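Local coordinates for putative transcriptional regulator TRANSCRIPTION REGULATOR protein (Rhizobium meliloti, PDB 5NLA), which activates transcription in response to c-di-GMP, which it binds by a PilZ-like mechanism, and so regulates extracellular polysaccharide production, probably through sequence-specific DNA binding, at residues Gly127-Gly132 with Gly161-Ala166; Val100-Pro105 with Ser168-Met173; Ser131-Thr136 with Thr145-Phe150. All coordinates share one frame; numbering follows the deposited sequence.

Contact 1. Residues Gly127-Gly132 with Gly161-Ala166; sequences GLFRSG and GRMTDA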
ATOM      1  N   GLY A 127      -6.894  -4.555  -0.308  1.00 59.06           N
ATOM      2  CA  GLY A 127      -7.986  -3.869  -0.999  1.00 59.17           C
ATOM      3  C   GLY A 127      -9.187  -4.763  -1.176  1.00 60.49           C
ATOM      4  O   GLY A 127      -9.053  -5.871  -1.682  1.00 59.53           O
ATOM      5  N   LEU A 128     -10.350  -4.269  -0.754  1.00 61.25           N
ATOM      6  CA  LEU A 128     -11.623  -4.974  -0.881  1.00 62.57           C
ATOM      7  C   LEU A 128     -12.445  -4.369  -1.999  1.00 62.50           C
ATOM      8  O   LEU A 128     -12.581  -3.160  -2.046  1.00 61.79           O
ATOM      9  CB  LEU A 128     -12.421  -4.804   0.402  1.00 63.56           C
ATOM     10  CG  LEU A 128     -13.818  -5.414   0.444  1.00 64.90           C
ATOM     11  CD1 LEU A 128     -13.744  -6.927   0.292  1.00 65.47           C
ATOM     12  CD2 LEU A 128     -14.483  -5.013   1.751  1.00 67.06           C
ATOM     13  N   PHE A 129     -13.052  -5.201  -2.843  1.00 64.62           N
ATOM     14  CA  PHE A 129     -13.944  -4.714  -3.911  1.00 65.17           C
ATOM     15  C   PHE A 129     -15.401  -4.824  -3.474  1.00 67.78           C
ATOM     16  O   PHE A 129     -15.863  -5.914  -3.113  1.00 68.81           O
ATOM     17  CB  PHE A 129     -13.728  -5.509  -5.205  1.00 66.34           C
ATOM     18  CG  PHE A 129     -12.498  -5.098  -5.973  1.00 65.50           C
ATOM     19  CD1 PHE A 129     -11.238  -5.185  -5.398  1.00 67.59           C
ATOM     20  CD2 PHE A 129     -12.597  -4.633  -7.265  1.00 66.13           C
ATOM     21  CE1 PHE A 129     -10.106  -4.803  -6.097  1.00 66.33           C
ATOM     22  CE2 PHE A 129     -11.474  -4.245  -7.968  1.00 67.19           C
ATOM     23  CZ  PHE A 129     -10.224  -4.330  -7.387  1.00 65.59           C
ATOM     24  N   ARG A 130     -16.118  -3.702  -3.508  1.00 68.13           N
ATOM     25  CA  ARG A 130     -17.582  -3.714  -3.370  1.00 71.78           C
ATOM     26  C   ARG A 130     -18.163  -4.230  -4.682  1.00 70.20           C
ATOM     27  O   ARG A 130     -19.014  -5.108  -4.692  1.00 72.67           O
ATOM     28  CB  ARG A 130     -18.150  -2.319  -3.073  1.00 76.39           C
ATOM     29  CG  ARG A 130     -17.450  -1.534  -1.970  1.00 80.85           C
ATOM     30  CD  ARG A 130     -17.260  -2.391  -0.737  1.00 85.16           C
ATOM     31  NE  ARG A 130     -16.974  -1.603   0.454  1.00 89.06           N
ATOM     32  CZ  ARG A 130     -16.912  -2.111   1.686  1.00 95.83           C
ATOM     33  NH1 ARG A 130     -17.120  -3.410   1.896  1.00 98.66           N
ATOM     34  NH2 ARG A 130     -16.649  -1.315   2.721  1.00 98.44           N
ATOM     35  N   SER A 131     -17.691  -3.649  -5.781  1.00 68.23           N
ATOM     36  CA  SER A 131     -18.015  -4.086  -7.129  1.00 67.30           C
ATOM     37  C   SER A 131     -16.786  -4.012  -8.028  1.00 62.94           C
ATOM     38  O   SER A 131     -15.856  -3.286  -7.745  1.00 59.60           O
ATOM     39  CB  SER A 131     -19.099  -3.196  -7.708  1.00 68.50           C
ATOM     40  OG  SER A 131     -18.628  -1.867  -7.821  1.00 69.71           O
ATOM     41  N   GLY A 132     -16.828  -4.749  -9.127  1.00 63.13           N
ATOM     42  CA  GLY A 132     -15.754  -4.811 -10.096  1.00 61.52           C
ATOM     43  C   GLY A 132     -14.876  -6.027  -9.879  1.00 63.04           C
ATOM     44  O   GLY A 132     -15.095  -6.827  -8.976  1.00 66.22           O
ATOM     45  N   GLY A 161      -1.507  -5.049 -13.938  1.00 63.29           N
ATOM     46  CA  GLY A 161      -2.858  -5.578 -14.054  1.00 63.05           C
ATOM     47  C   GLY A 161      -3.872  -4.703 -14.743  1.00 60.86           C
ATOM     48  O   GLY A 161      -3.553  -3.659 -15.304  1.00 59.31           O
ATOM     49  N   ARG A 162      -5.106  -5.172 -14.695  1.00 62.06           N
ATOM     50  CA  ARG A 162      -6.251  -4.457 -15.234  1.00 64.14           C
ATOM     51  C   ARG A 162      -7.393  -4.585 -14.249  1.00 60.15           C
ATOM     52  O   ARG A 162      -7.545  -5.630 -13.595  1.00 58.16           O
ATOM     53  CB  ARG A 162      -6.705  -5.069 -16.557  1.00 71.18           C
ATOM     54  CG  ARG A 162      -5.638  -5.229 -17.630  1.00 79.94           C
ATOM     55  CD  ARG A 162      -6.175  -5.753 -18.966  1.00 86.91           C
ATOM     56  NE  ARG A 162      -7.421  -6.510 -18.828  1.00 94.11           N
ATOM     57  CZ  ARG A 162      -8.662  -5.992 -18.853  1.00105.12           C
ATOM     58  NH1 ARG A 162      -8.894  -4.678 -19.014  1.00107.51           N
ATOM     59  NH2 ARG A 162      -9.706  -6.801 -18.697  1.00108.56           N
ATOM     60  N   MET A 163      -8.191  -3.532 -14.129  1.00 54.79           N
ATOM     61  CA  MET A 163      -9.491  -3.692 -13.508  1.00 54.49           C
ATOM     62  C   MET A 163     -10.604  -3.164 -14.393  1.00 55.43           C
ATOM     63  O   MET A 163     -10.450  -2.262 -15.211  1.00 57.23           O
ATOM     64  CB  MET A 163      -9.568  -3.090 -12.092  1.00 51.51           C
ATOM     65  CG  MET A 163      -9.284  -1.609 -11.973  1.00 49.71           C
ATOM     66  SD  MET A 163      -9.422  -1.055 -10.266  1.00 46.36           S
ATOM     67  CE  MET A 163      -7.769  -1.501  -9.811  1.00 47.14           C
ATOM     68  N   THR A 164     -11.742  -3.782 -14.199  1.00 56.88           N
ATOM     69  CA  THR A 164     -12.985  -3.338 -14.746  1.00 58.16           C
ATOM     70  C   THR A 164     -13.306  -2.040 -13.952  1.00 57.59           C
ATOM     71  O   THR A 164     -12.487  -1.618 -13.093  1.00 57.30           O
ATOM     72  CB  THR A 164     -13.998  -4.511 -14.601  1.00 59.62           C
ATOM     73  OG1 THR A 164     -14.862  -4.538 -15.729  1.00 68.52           O
ATOM     74  CG2 THR A 164     -14.803  -4.438 -13.349  1.00 58.41           C
ATOM     75  N   ASP A 165     -14.435  -1.387 -14.233  1.00 55.43           N
ATOM     76  CA  ASP A 165     -14.900  -0.306 -13.372  1.00 55.47           C
ATOM     77  C   ASP A 165     -15.183  -0.902 -12.000  1.00 56.40           C
ATOM     78  O   ASP A 165     -15.611  -2.039 -11.897  1.00 58.36           O
ATOM     79  CB  ASP A 165     -16.115   0.413 -13.945  1.00 59.64           C
ATOM     80  CG  ASP A 165     -17.410  -0.410 -13.879  1.00 62.95           C
ATOM     81  OD1 ASP A 165     -17.396  -1.659 -13.930  1.00 65.86           O
ATOM     82  OD2 ASP A 165     -18.476   0.216 -13.812  1.00 65.58           O
ATOM     83  N   ALA A 166     -14.881  -0.172 -10.936  1.00 56.10           N
ATOM     84  CA  ALA A 166     -14.920  -0.771  -9.615  1.00 55.89           C
ATOM     85  C   ALA A 166     -15.047   0.258  -8.531  1.00 56.81           C
ATOM     86  O   ALA A 166     -14.740   1.425  -8.732  1.00 58.70           O
ATOM     87  CB  ALA A 166     -13.671  -1.612  -9.383  1.00 54.85           C
TER
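The ring of F129 is the flat group of this contact, and M163 and A166 both approach it obliquely. M163 gives a Met-aromatic contact. Its SD lies 5.5 Å from the centroid of the F129 ring, 69° off the ring normal. The closest ring atom to this sulfur is F129 CZ, at 4.4 Å. The A166 methyl packs against the CD2-CE2 side of the ring, with A166 CB 3.7 Å from F129 CE2. F129 CG is anti to its own carbonyl carbon and beside the backbone N (chi1 -78°). The bond from CA to CB already points toward 161-166. The side chains of F151 and S134 also touch that of F129, and S134 reaches M163 too.

The contact lies where the chain passes between two antiparallel sheets. Strand 124-129 belongs to one sheet and strand 159-163 to the other. The first segment turns its corner at R130. R130 and S131 both face A167, which makes a classic beta bulge. The second segment changes sheets through T164 and D165 and joins strand 166-173 at A166. R130 NH1 is hydrogen-bonded to N206 of helix 196-211.

Beyond the bulge the two corners meet without hydrogen bonds to each other. At the backbone angles of G132 (phi 98°, psi -178°) a side chain would be jammed against the carbonyl O of S131. A CB there would also run into A166 CB and D165 O. G132 CA lies close to the threonine side chain, 3.4 Å from T164 CG2.

Contact 2. Residues Val100-Pro105 with Ser168-Met173; sequences VQQVTP and SILLFM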
ATOM      1  N   VAL A 100      -8.388   4.332   2.011  1.00 69.76           N
ATOM      2  CA  VAL A 100      -8.782   5.033   0.784  1.00 68.35           C
ATOM      3  C   VAL A 100     -10.028   4.408   0.166  1.00 65.12           C
ATOM      4  O   VAL A 100     -10.042   3.221  -0.136  1.00 62.87           O
ATOM      5  CB  VAL A 100      -7.634   5.053  -0.239  1.00 67.25           C
ATOM      6  CG1 VAL A 100      -8.106   5.593  -1.589  1.00 66.63           C
ATOM      7  CG2 VAL A 100      -6.477   5.877   0.311  1.00 66.40           C
ATOM      8  N   GLN A 101     -11.067   5.219  -0.003  1.00 66.15           N
ATOM      9  CA  GLN A 101     -12.250   4.836  -0.774  1.00 66.74           C
ATOM     10  C   GLN A 101     -12.040   5.252  -2.231  1.00 65.70           C
ATOM     11  O   GLN A 101     -11.945   6.445  -2.536  1.00 65.85           O
ATOM     12  CB  GLN A 101     -13.502   5.488  -0.199  1.00 69.98           C
ATOM     13  CG  GLN A 101     -13.889   4.940   1.178  1.00 73.89           C
ATOM     14  CD  GLN A 101     -14.829   5.845   1.962  1.00 75.95           C
ATOM     15  OE1 GLN A 101     -14.511   7.006   2.247  1.00 77.08           O
ATOM     16  NE2 GLN A 101     -15.978   5.307   2.343  1.00 77.00           N
ATOM     17  N   GLN A 102     -11.951   4.262  -3.116  1.00 64.21           N
ATOM     18  CA  GLN A 102     -11.713   4.481  -4.535  1.00 64.69           C
ATOM     19  C   GLN A 102     -12.934   4.111  -5.380  1.00 65.14           C
ATOM     20  O   GLN A 102     -13.504   3.025  -5.222  1.00 64.94           O
ATOM     21  CB  GLN A 102     -10.542   3.620  -4.971  1.00 65.44           C
ATOM     22  CG  GLN A 102     -10.118   3.810  -6.414  1.00 67.02           C
ATOM     23  CD  GLN A 102      -8.752   3.223  -6.673  1.00 69.57           C
ATOM     24  OE1 GLN A 102      -7.907   3.835  -7.340  1.00 76.14           O
ATOM     25  NE2 GLN A 102      -8.511   2.037  -6.125  1.00 71.35           N
ATOM     26  N   VAL A 103     -13.323   5.012  -6.278  1.00 63.49           N
ATOM     27  CA  VAL A 103     -14.287   4.695  -7.327  1.00 63.83           C
ATOM     28  C   VAL A 103     -13.644   5.071  -8.648  1.00 60.71           C
ATOM     29  O   VAL A 103     -13.208   6.203  -8.827  1.00 57.89           O
ATOM     30  CB  VAL A 103     -15.614   5.457  -7.151  1.00 66.09           C
ATOM     31  CG1 VAL A 103     -16.570   5.119  -8.288  1.00 67.10           C
ATOM     32  CG2 VAL A 103     -16.243   5.129  -5.806  1.00 67.20           C
ATOM     33  N   THR A 104     -13.600   4.125  -9.571  1.00 60.75           N
ATOM     34  CA  THR A 104     -12.776   4.279 -10.756  1.00 63.03           C
ATOM     35  C   THR A 104     -13.337   3.503 -11.972  1.00 62.04           C
ATOM     36  O   THR A 104     -13.937   2.440 -11.796  1.00 63.41           O
ATOM     37  CB  THR A 104     -11.328   3.862 -10.408  1.00 65.28           C
ATOM     38  OG1 THR A 104     -10.428   4.398 -11.378  1.00 71.11           O
ATOM     39  CG2 THR A 104     -11.176   2.345 -10.312  1.00 66.53           C
ATOM     40  N   PRO A 105     -13.194   4.049 -13.197  1.00 60.70           N
ATOM     41  CA  PRO A 105     -13.579   3.295 -14.406  1.00 61.22           C
ATOM     42  C   PRO A 105     -12.543   2.226 -14.785  1.00 59.86           C
ATOM     43  O   PRO A 105     -11.497   2.139 -14.154  1.00 56.92           O
ATOM     44  CB  PRO A 105     -13.657   4.374 -15.501  1.00 60.80           C
ATOM     45  CG  PRO A 105     -13.692   5.672 -14.783  1.00 61.27           C
ATOM     46  CD  PRO A 105     -12.914   5.454 -13.523  1.00 61.93           C
ATOM     47  N   SER A 168     -13.767   0.237  -4.540  1.00 59.39           N
ATOM     48  CA  SER A 168     -13.028  -0.507  -3.546  1.00 62.00           C
ATOM     49  C   SER A 168     -12.782   0.318  -2.303  1.00 63.13           C
ATOM     50  O   SER A 168     -12.880   1.550  -2.319  1.00 62.56           O
ATOM     51  CB  SER A 168     -11.700  -1.028  -4.123  1.00 62.17           C
ATOM     52  OG  SER A 168     -10.891   0.012  -4.633  1.00 63.75           O
ATOM     53  N   ILE A 169     -12.488  -0.391  -1.220  1.00 65.03           N
ATOM     54  CA  ILE A 169     -11.936   0.221  -0.022  1.00 67.34           C
ATOM     55  C   ILE A 169     -10.536  -0.385   0.192  1.00 65.59           C
ATOM     56  O   ILE A 169     -10.366  -1.613   0.209  1.00 63.83           O
ATOM     57  CB  ILE A 169     -12.903   0.114   1.185  1.00 70.33           C
ATOM     58  CG1 ILE A 169     -12.360   0.905   2.386  1.00 73.06           C
ATOM     59  CG2 ILE A 169     -13.188  -1.333   1.560  1.00 71.40           C
ATOM     60  CD1 ILE A 169     -13.437   1.401   3.333  1.00 75.08           C
ATOM     61  N   LEU A 170      -9.537   0.493   0.280  1.00 65.68           N
ATOM     62  CA  LEU A 170      -8.119   0.110   0.288  1.00 66.57           C
ATOM     63  C   LEU A 170      -7.434   0.499   1.605  1.00 65.71           C
ATOM     64  O   LEU A 170      -7.537   1.645   2.041  1.00 66.42           O
ATOM     65  CB  LEU A 170      -7.387   0.823  -0.848  1.00 68.52           C
ATOM     66  CG  LEU A 170      -7.718   0.548  -2.322  1.00 69.52           C
ATOM     67  CD1 LEU A 170      -6.847   1.456  -3.186  1.00 70.25           C
ATOM     68  CD2 LEU A 170      -7.499  -0.911  -2.699  1.00 68.93           C
ATOM     69  N   LEU A 171      -6.732  -0.456   2.216  1.00 63.64           N
ATOM     70  CA  LEU A 171      -5.868  -0.211   3.383  1.00 63.52           C
ATOM     71  C   LEU A 171      -4.404  -0.164   2.941  1.00 61.48           C
ATOM     72  O   LEU A 171      -3.913  -1.079   2.265  1.00 59.56           O
ATOM     73  CB  LEU A 171      -6.005  -1.339   4.413  1.00 64.68           C
ATOM     74  CG  LEU A 171      -7.399  -1.741   4.880  1.00 66.04           C
ATOM     75  CD1 LEU A 171      -7.326  -2.962   5.786  1.00 67.64           C
ATOM     76  CD2 LEU A 171      -8.070  -0.583   5.590  1.00 66.60           C
ATOM     77  N   PHE A 172      -3.715   0.904   3.322  1.00 61.33           N
ATOM     78  CA  PHE A 172      -2.277   1.005   3.126  1.00 61.28           C
ATOM     79  C   PHE A 172      -1.669   1.065   4.523  1.00 61.55           C
ATOM     80  O   PHE A 172      -1.934   1.991   5.276  1.00 60.81           O
ATOM     81  CB  PHE A 172      -1.913   2.258   2.346  1.00 61.64           C
ATOM     82  CG  PHE A 172      -2.415   2.282   0.924  1.00 61.42           C
ATOM     83  CD1 PHE A 172      -1.683   1.683  -0.095  1.00 60.38           C
ATOM     84  CD2 PHE A 172      -3.589   2.980   0.585  1.00 62.77           C
ATOM     85  CE1 PHE A 172      -2.129   1.725  -1.416  1.00 60.82           C
ATOM     86  CE2 PHE A 172      -4.033   3.039  -0.737  1.00 62.04           C
ATOM     87  CZ  PHE A 172      -3.305   2.407  -1.740  1.00 60.89           C
ATOM     88  N   MET A 173      -0.873   0.053   4.856  1.00 62.37           N
ATOM     89  CA  MET A 173      -0.297  -0.114   6.192  1.00 65.16           C
ATOM     90  C   MET A 173       1.230   0.055   6.073  1.00 67.57           C
ATOM     91  O   MET A 173       1.854  -0.615   5.237  1.00 68.89           O
ATOM     92  CB  MET A 173      -0.648  -1.509   6.742  1.00 63.89           C
ATOM     93  CG  MET A 173      -2.115  -1.679   7.174  1.00 63.50           C
ATOM     94  SD  MET A 173      -2.743  -3.372   7.282  1.00 58.87           S
ATOM     95  CE  MET A 173      -2.588  -3.787   5.563  1.00 58.45           C
TER
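V100 and Q102 bury the most surface here, and each pairs with one residue of strand 166-173. The strands run antiparallel, with 143° between their directions. V100 and L170 form a hydrogen-bonded pair, with V100 N to L170 O at 2.8 Å and a matching bond back from L170 N to V100 O. Q102 and S168 form the next such pair. Here Q102 N donates to S168 O at 3.0 Å, and S168 N donates to Q102 O. Q101 and I169 lie between them as a non-hydrogen-bonded pair.

V100, Q102, S168 and L170 share one face of the sheet. V100 CG2 is anti to its carbonyl carbon. This branch meets the edge of the F172 ring near the ring plane, and V100 CG2 is 3.9 Å from F172 CE2. Beside it, V100 CB is 4.3 Å from L170 CB.

Q102 leaves the backbone with CG anti to N (chi1 -176°), and the chain is extended beyond it. The amide lies beside S168 and L170 of the other strand. Q102 NE2 makes a nearly straight but weak hydrogen bond to S168 OG, at 3.5 Å. The same NE2 rests against a methyl of the leucine, with Q102 NE2 3.4 Å from L170 CD1.

On the other face, Q101 and I169 lie side by side and point the same way. The amide of Q101 is held elsewhere, by W92 through OE1 and by E209 of helix 196-211 through NE2.

The pairing sits inside the larger sheet. Strand 88-94 flanks strand 97-104 on its far side, where L89 touches V100 and Q102. Strand 124-129 flanks strand 166-173, where L128 packs on I169.

Contact 3. Residues Ser131-Thr136 with Thr145-Phe150; sequences SGRSWT and TGPGEF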
ATOM      1  N   SER A 131     -17.691  -3.649  -5.781  1.00 68.23           N
ATOM      2  CA  SER A 131     -18.015  -4.086  -7.129  1.00 67.30           C
ATOM      3  C   SER A 131     -16.786  -4.012  -8.028  1.00 62.94           C
ATOM      4  O   SER A 131     -15.856  -3.286  -7.745  1.00 59.60           O
ATOM      5  CB  SER A 131     -19.099  -3.196  -7.708  1.00 68.50           C
ATOM      6  OG  SER A 131     -18.628  -1.867  -7.821  1.00 69.71           O
ATOM      7  N   GLY A 132     -16.828  -4.749  -9.127  1.00 63.13           N
ATOM      8  CA  GLY A 132     -15.754  -4.811 -10.096  1.00 61.52           C
ATOM      9  C   GLY A 132     -14.876  -6.027  -9.879  1.00 63.04           C
ATOM     10  O   GLY A 132     -15.095  -6.827  -8.976  1.00 66.22           O
ATOM     11  N   ARG A 133     -13.844  -6.127 -10.700  1.00 63.30           N
ATOM     12  CA  ARG A 133     -12.973  -7.278 -10.771  1.00 63.83           C
ATOM     13  C   ARG A 133     -11.641  -6.736 -11.219  1.00 61.76           C
ATOM     14  O   ARG A 133     -11.600  -5.880 -12.101  1.00 58.26           O
ATOM     15  CB  ARG A 133     -13.477  -8.315 -11.780  1.00 65.48           C
ATOM     16  CG  ARG A 133     -14.711  -9.035 -11.298  1.00 70.44           C
ATOM     17  CD  ARG A 133     -15.096 -10.271 -12.111  1.00 74.87           C
ATOM     18  NE  ARG A 133     -16.026 -11.105 -11.340  1.00 77.59           N
ATOM     19  CZ  ARG A 133     -15.678 -11.907 -10.325  1.00 80.02           C
ATOM     20  NH1 ARG A 133     -14.404 -12.036  -9.947  1.00 82.25           N
ATOM     21  NH2 ARG A 133     -16.607 -12.608  -9.683  1.00 83.01           N
ATOM     22  N   SER A 134     -10.560  -7.189 -10.587  1.00 61.60           N
ATOM     23  CA  SER A 134      -9.233  -6.895 -11.087  1.00 61.02           C
ATOM     24  C   SER A 134      -8.563  -8.201 -11.452  1.00 59.27           C
ATOM     25  O   SER A 134      -9.001  -9.252 -11.044  1.00 58.74           O
ATOM     26  CB  SER A 134      -8.430  -6.100 -10.077  1.00 62.26           C
ATOM     27  OG  SER A 134      -8.068  -6.902  -8.971  1.00 69.69           O
ATOM     28  N   TRP A 135      -7.542  -8.113 -12.285  1.00 59.17           N
ATOM     29  CA  TRP A 135      -6.702  -9.238 -12.634  1.00 61.46           C
ATOM     30  C   TRP A 135      -5.299  -8.715 -12.516  1.00 61.87           C
ATOM     31  O   TRP A 135      -4.974  -7.704 -13.147  1.00 60.28           O
ATOM     32  CB  TRP A 135      -6.970  -9.680 -14.062  1.00 64.67           C
ATOM     33  CG  TRP A 135      -8.330 -10.299 -14.264  1.00 66.40           C
ATOM     34  CD1 TRP A 135      -8.628 -11.623 -14.243  1.00 66.94           C
ATOM     35  CD2 TRP A 135      -9.566  -9.610 -14.514  1.00 66.87           C
ATOM     36  NE1 TRP A 135      -9.967 -11.814 -14.474  1.00 68.90           N
ATOM     37  CE2 TRP A 135     -10.572 -10.597 -14.641  1.00 68.95           C
ATOM     38  CE3 TRP A 135      -9.922  -8.260 -14.645  1.00 64.38           C
ATOM     39  CZ2 TRP A 135     -11.919 -10.277 -14.902  1.00 67.92           C
ATOM     40  CZ3 TRP A 135     -11.258  -7.942 -14.897  1.00 65.96           C
ATOM     41  CH2 TRP A 135     -12.239  -8.952 -15.024  1.00 66.25           C
ATOM     42  N   THR A 136      -4.479  -9.354 -11.683  1.00 64.55           N
ATOM     43  CA  THR A 136      -3.147  -8.821 -11.392  1.00 64.84           C
ATOM     44  C   THR A 136      -2.019  -9.840 -11.519  1.00 67.00           C
ATOM     45  O   THR A 136      -1.996 -10.869 -10.834  1.00 66.38           O
ATOM     46  CB  THR A 136      -3.086  -8.162 -10.008  1.00 65.10           C
ATOM     47  OG1 THR A 136      -4.317  -7.473  -9.751  1.00 66.19           O
ATOM     48  CG2 THR A 136      -1.917  -7.165  -9.946  1.00 64.04           C
ATOM     49  N   THR A 145      -9.436 -10.853  -8.383  1.00 61.95           N
ATOM     50  CA  THR A 145     -10.142 -10.391  -7.202  1.00 64.73           C
ATOM     51  C   THR A 145     -11.467  -9.879  -7.696  1.00 66.12           C
ATOM     52  O   THR A 145     -11.499  -9.005  -8.553  1.00 67.65           O
ATOM     53  CB  THR A 145      -9.395  -9.223  -6.513  1.00 66.93           C
ATOM     54  OG1 THR A 145      -8.105  -9.657  -6.033  1.00 70.52           O
ATOM     55  CG2 THR A 145     -10.205  -8.669  -5.338  1.00 68.56           C
ATOM     56  N   GLY A 146     -12.559 -10.421  -7.169  1.00 68.61           N
ATOM     57  CA  GLY A 146     -13.901  -9.974  -7.524  1.00 68.12           C
ATOM     58  C   GLY A 146     -14.639  -9.393  -6.343  1.00 67.92           C
ATOM     59  O   GLY A 146     -14.090  -9.322  -5.250  1.00 66.82           O
ATOM     60  N   PRO A 147     -15.913  -9.007  -6.547  1.00 70.54           N
ATOM     61  CA  PRO A 147     -16.715  -8.395  -5.478  1.00 70.87           C
ATOM     62  C   PRO A 147     -16.697  -9.199  -4.176  1.00 71.98           C
ATOM     63  O   PRO A 147     -16.772 -10.433  -4.205  1.00 70.91           O
ATOM     64  CB  PRO A 147     -18.124  -8.366  -6.076  1.00 71.52           C
ATOM     65  CG  PRO A 147     -17.898  -8.333  -7.553  1.00 70.65           C
ATOM     66  CD  PRO A 147     -16.734  -9.254  -7.751  1.00 70.25           C
ATOM     67  N   GLY A 148     -16.552  -8.487  -3.060  1.00 71.85           N
ATOM     68  CA  GLY A 148     -16.534  -9.090  -1.734  1.00 72.64           C
ATOM     69  C   GLY A 148     -15.266  -9.839  -1.407  1.00 72.91           C
ATOM     70  O   GLY A 148     -15.241 -10.574  -0.431  1.00 76.54           O
ATOM     71  N   GLU A 149     -14.213  -9.650  -2.203  1.00 73.25           N
ATOM     72  CA  GLU A 149     -12.910 -10.271  -1.956  1.00 74.35           C
ATOM     73  C   GLU A 149     -11.836  -9.213  -1.800  1.00 72.01           C
ATOM     74  O   GLU A 149     -11.976  -8.098  -2.322  1.00 70.32           O
ATOM     75  CB  GLU A 149     -12.503 -11.158  -3.124  1.00 75.56           C
ATOM     76  CG  GLU A 149     -13.525 -12.186  -3.545  1.00 78.61           C
ATOM     77  CD  GLU A 149     -12.921 -13.192  -4.497  1.00 80.04           C
ATOM     78  OE1 GLU A 149     -12.534 -12.789  -5.619  1.00 76.54           O
ATOM     79  OE2 GLU A 149     -12.810 -14.375  -4.108  1.00 85.54           O
ATOM     80  N   PHE A 150     -10.757  -9.591  -1.112  1.00 71.97           N
ATOM     81  CA  PHE A 150      -9.571  -8.747  -0.957  1.00 69.62           C
ATOM     82  C   PHE A 150      -8.423  -9.217  -1.826  1.00 67.48           C
ATOM     83  O   PHE A 150      -8.216 -10.422  -1.972  1.00 67.96           O
ATOM     84  CB  PHE A 150      -9.035  -8.801   0.471  1.00 71.07           C
ATOM     85  CG  PHE A 150      -9.964  -8.266   1.503  1.00 71.15           C
ATOM     86  CD1 PHE A 150     -10.939  -9.077   2.054  1.00 72.56           C
ATOM     87  CD2 PHE A 150      -9.832  -6.957   1.960  1.00 70.70           C
ATOM     88  CE1 PHE A 150     -11.791  -8.584   3.031  1.00 75.70           C
ATOM     89  CE2 PHE A 150     -10.677  -6.458   2.939  1.00 73.22           C
ATOM     90  CZ  PHE A 150     -11.667  -7.270   3.471  1.00 75.12           C
TER
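S134 and T145 form an antiparallel hydrogen-bonded pair, after which residues 146-149 form a type II beta turn. S134 N donates to T145 O at 2.9 Å, in the plane of that carbonyl. The return bond from T145 N to S134 O is 3.1 Å, and its donor is tilted 35° from the carbonyl plane. Next to this pair, R133 CA also approaches T145 O in a CA-H...O contact.

R133 and P147 pack together at the exposed side of the contact. The R133 chain is extended from CG to NE and crosses P147 at about a right angle. P147 CD lies over the centre of one face of the R133 guanidinium, 3.8 Å above its plane. R133 NH1 also passes close to the backbone of G146, and this nitrogen forms a salt bridge with E144. The E149 carboxylate, probably of opposite charge, lies near, but E149 OE1 is 4.8 Å from R133 NH1, too far for a salt bridge.

E149 folds back over the turn instead. Its OE1 accepts a hydrogen bond from G146 N at 2.8 Å, using the anti lone pair. The turn is closed by E149 N to G146 O at 3.1 Å. On the buried side, S134 OG packs on T145 CB at 3.6 Å, and F129 touches both residues.

The S134-T145 pair is the open end of the beta hairpin made by strands 134-138 and 141-145. Residues 146-149 have proline and then glycine at the two middle positions, with G148 at a positive phi of 74°. That is the classic sequence of a type II turn, used here to lead the chain from the hairpin into strand 150-154.

From the N terminus, residues 100-105 come first. Contact 2 closes the longest loop, when the chain returns at 168-173. Contacts 1 and 3 both lie within that loop. They start from the same stretch, sharing S131 and G132. Contact 3 closes first, at 145-150, and contact 1 follows at 161-166. Contact 2 is internal to the larger sheet, and contact 3 closes a hairpin of the smaller one. Contact 1 joins the two sheets at their corners. Backbone bonds continue between them: L128 N to I169 O, A166 N to T104 O, and G148 N to F129 O.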